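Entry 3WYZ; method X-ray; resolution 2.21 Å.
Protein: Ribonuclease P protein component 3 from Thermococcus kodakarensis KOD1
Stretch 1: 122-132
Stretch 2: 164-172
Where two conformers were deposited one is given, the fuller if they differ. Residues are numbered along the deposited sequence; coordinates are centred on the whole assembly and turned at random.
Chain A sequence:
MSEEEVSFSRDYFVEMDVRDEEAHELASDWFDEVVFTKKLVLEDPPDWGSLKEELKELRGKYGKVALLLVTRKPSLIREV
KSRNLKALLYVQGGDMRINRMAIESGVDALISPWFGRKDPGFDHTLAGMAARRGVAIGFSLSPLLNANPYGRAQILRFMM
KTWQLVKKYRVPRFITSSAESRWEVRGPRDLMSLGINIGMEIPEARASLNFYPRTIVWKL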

# COMPACT_ATOMS: atom_id res chain seq x y z
N PHE A 122 2.08 0.15 -14.70
CA PHE A 122 3.42 -0.12 -14.20
C PHE A 122 4.19 -0.79 -15.33
O PHE A 122 3.66 -1.68 -16.00
CB PHE A 122 3.32 -1.05 -12.98
CG PHE A 122 4.51 -1.00 -12.07
CD1 PHE A 122 4.70 0.09 -11.23
CD2 PHE A 122 5.42 -2.05 -12.01
CE1 PHE A 122 5.78 0.13 -10.37
CE2 PHE A 122 6.50 -2.01 -11.15
CZ PHE A 122 6.68 -0.92 -10.33
N ASP A 123 5.42 -0.33 -15.55
CA ASP A 123 6.23 -0.79 -16.67
C ASP A 123 7.72 -0.78 -16.30
O ASP A 123 8.08 -0.42 -15.18
CB ASP A 123 5.97 0.10 -17.90
CG ASP A 123 6.17 1.59 -17.61
OD1 ASP A 123 6.71 1.95 -16.54
OD2 ASP A 123 5.79 2.41 -18.48
N HIS A 124 8.57 -1.20 -17.24
CA HIS A 124 10.02 -1.19 -17.04
C HIS A 124 10.53 0.14 -16.50
O HIS A 124 11.41 0.16 -15.63
CB HIS A 124 10.75 -1.52 -18.35
CG HIS A 124 10.61 -2.95 -18.77
ND1 HIS A 124 11.44 -3.95 -18.30
CD2 HIS A 124 9.75 -3.55 -19.63
CE1 HIS A 124 11.09 -5.11 -18.84
NE2 HIS A 124 10.07 -4.89 -19.65
N THR A 125 9.97 1.25 -17.00
CA THR A 125 10.37 2.60 -16.58
C THR A 125 10.04 2.85 -15.10
O THR A 125 10.92 3.21 -14.32
CB THR A 125 9.68 3.68 -17.44
OG1 THR A 125 10.06 3.51 -18.82
CG2 THR A 125 10.06 5.09 -16.99
N LEU A 126 8.78 2.67 -14.72
CA LEU A 126 8.36 2.89 -13.34
C LEU A 126 8.98 1.89 -12.38
O LEU A 126 9.30 2.23 -11.24
CB LEU A 126 6.84 2.84 -13.22
CG LEU A 126 6.06 3.98 -13.87
CD1 LEU A 126 4.58 3.64 -13.97
CD2 LEU A 126 6.26 5.26 -13.09
N ALA A 127 9.15 0.65 -12.85
CA ALA A 127 9.75 -0.40 -12.03
C ALA A 127 11.18 -0.04 -11.68
O ALA A 127 11.60 -0.19 -10.53
CB ALA A 127 9.70 -1.74 -12.75
N GLY A 128 11.90 0.45 -12.68
CA GLY A 128 13.28 0.90 -12.51
C GLY A 128 13.41 2.04 -11.52
O GLY A 128 14.23 1.97 -10.62
N MET A 129 12.59 3.07 -11.69
CA MET A 129 12.63 4.23 -10.79
C MET A 129 12.23 3.86 -9.37
O MET A 129 12.79 4.41 -8.41
CB MET A 129 11.71 5.34 -11.30
CG MET A 129 12.20 6.04 -12.55
SD MET A 129 11.24 7.52 -12.91
CE MET A 129 9.67 6.81 -13.40
N ALA A 130 11.28 2.95 -9.22
CA ALA A 130 10.84 2.51 -7.89
C ALA A 130 11.97 1.82 -7.11
O ALA A 130 12.10 1.99 -5.89
CB ALA A 130 9.64 1.59 -8.00
N ALA A 131 12.78 1.03 -7.81
CA ALA A 131 13.90 0.33 -7.18
C ALA A 131 15.00 1.33 -6.79
O ALA A 131 15.53 1.27 -5.67
CB ALA A 131 14.45 -0.73 -8.12
N ARG A 132 15.32 2.26 -7.69
CA ARG A 132 16.35 3.27 -7.42
C ARG A 132 15.90 4.31 -6.40
O ARG A 132 16.75 4.94 -5.77
CB ARG A 132 16.78 3.98 -8.71
CG ARG A 132 17.23 3.07 -9.84
CD ARG A 132 18.26 2.04 -9.40
NE ARG A 132 19.50 2.66 -8.91
CZ ARG A 132 20.57 1.96 -8.54
NH1 ARG A 132 20.55 0.63 -8.58
NH2 ARG A 132 21.66 2.59 -8.11
N GLN A 164 5.76 -9.46 -11.71
CA GLN A 164 6.89 -9.89 -12.54
C GLN A 164 7.92 -8.78 -12.72
O GLN A 164 9.12 -9.04 -12.75
CB GLN A 164 6.39 -10.36 -13.92
CG GLN A 164 5.59 -11.65 -13.90
CD GLN A 164 4.83 -11.90 -15.20
OE1 GLN A 164 5.36 -11.71 -16.28
NE2 GLN A 164 3.59 -12.35 -15.08
N LEU A 165 7.44 -7.55 -12.84
CA LEU A 165 8.29 -6.36 -12.94
C LEU A 165 8.95 -6.05 -11.60
O LEU A 165 10.16 -5.87 -11.53
CB LEU A 165 7.48 -5.14 -13.41
CG LEU A 165 7.15 -5.11 -14.90
CD1 LEU A 165 6.05 -4.10 -15.20
CD2 LEU A 165 8.40 -4.81 -15.71
N VAL A 166 8.14 -5.97 -10.54
CA VAL A 166 8.61 -5.79 -9.17
C VAL A 166 9.73 -6.79 -8.83
O VAL A 166 10.76 -6.41 -8.27
CB VAL A 166 7.45 -5.95 -8.16
CG1 VAL A 166 7.95 -6.25 -6.76
CG2 VAL A 166 6.56 -4.71 -8.15
N LYS A 167 9.51 -8.05 -9.18
CA LYS A 167 10.46 -9.10 -8.88
C LYS A 167 11.77 -8.93 -9.65
O LYS A 167 12.86 -9.10 -9.07
CB LYS A 167 9.84 -10.47 -9.17
CG LYS A 167 10.63 -11.64 -8.62
CD LYS A 167 11.17 -12.52 -9.73
CE LYS A 167 11.59 -13.89 -9.21
NZ LYS A 167 11.57 -14.91 -10.29
N LYS A 168 11.67 -8.58 -10.93
CA LYS A 168 12.84 -8.42 -11.79
C LYS A 168 13.69 -7.22 -11.36
O LYS A 168 14.91 -7.31 -11.31
CB LYS A 168 12.42 -8.25 -13.25
CG LYS A 168 13.56 -8.44 -14.24
CD LYS A 168 13.14 -8.11 -15.66
CE LYS A 168 12.23 -9.17 -16.26
NZ LYS A 168 11.34 -8.59 -17.31
N TYR A 169 13.04 -6.10 -11.06
CA TYR A 169 13.74 -4.88 -10.67
C TYR A 169 14.04 -4.81 -9.16
O TYR A 169 14.57 -3.81 -8.69
CB TYR A 169 12.94 -3.66 -11.12
CG TYR A 169 13.07 -3.41 -12.60
CD1 TYR A 169 12.20 -4.00 -13.51
CD2 TYR A 169 14.08 -2.58 -13.10
CE1 TYR A 169 12.33 -3.78 -14.87
CE2 TYR A 169 14.21 -2.35 -14.46
CZ TYR A 169 13.33 -2.95 -15.34
OH TYR A 169 13.46 -2.72 -16.68
N ARG A 170 13.69 -5.85 -8.42
CA ARG A 170 13.95 -5.92 -6.98
C ARG A 170 13.34 -4.72 -6.26
O ARG A 170 13.99 -4.06 -5.46
CB ARG A 170 15.45 -6.04 -6.70
CG ARG A 170 16.14 -7.13 -7.52
CD ARG A 170 17.36 -7.71 -6.81
NE ARG A 170 17.00 -8.59 -5.69
CZ ARG A 170 17.86 -9.30 -4.96
NH1 ARG A 170 19.17 -9.27 -5.21
NH2 ARG A 170 17.41 -10.07 -3.97
N VAL A 171 12.07 -4.43 -6.56
CA VAL A 171 11.36 -3.32 -5.94
C VAL A 171 10.76 -3.82 -4.64
O VAL A 171 10.25 -4.94 -4.60
CB VAL A 171 10.22 -2.78 -6.84
CG1 VAL A 171 9.56 -1.56 -6.20
CG2 VAL A 171 10.73 -2.43 -8.23
N PRO A 172 10.83 -3.03 -3.56
CA PRO A 172 10.16 -3.47 -2.33
C PRO A 172 8.66 -3.61 -2.55
O PRO A 172 8.10 -2.93 -3.41
CB PRO A 172 10.46 -2.34 -1.33
CG PRO A 172 11.66 -1.63 -1.88
CD PRO A 172 11.55 -1.75 -3.38

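The two stretches bury 538 Å² between them, mostly through apolar packing, with one hydrogen bond between side chains. Helix 124-132 runs at 42° to helix 164-168, their axes 9.3 Å apart at closest approach. The small residues A127, G128, A130 and A131 leave room for the side chains of Y169 and V171. Y169 adopts chi1 m (-76°) with chi2 at 88°, which lays its ring along the first helix: CD1 lies 3.5 Å from A127 CB, and CD2 3.6 Å from G128 CA, a close approach to a backbone that carries no side chain. The same conformation carries Y169 OH to H124 ND1, 2.9 Å away, where they form a hydrogen bond near the plane of the imidazole. H124, with chi1 m, also offers a ring face to L165, whose CD2 sits 4.0 Å from the ring centroid and almost on its normal. L165, in the m,t rotamer, directs its other methyl, CD1, to F122 CD2 at 3.8 Å. F122 is buried with chi1 t, and its CE2 meets V166 CG2 at 4.0 Å. Beyond Y169, R170 takes positive phi in a Schellman motif as the chain leaves the helix. V171 follows with chi1 t, laying both methyls on the helix: CG1 packs 3.6 Å from A130 CB, while CG2 lies 3.3 Å from A127 O and 4.1 Å from A131 CB.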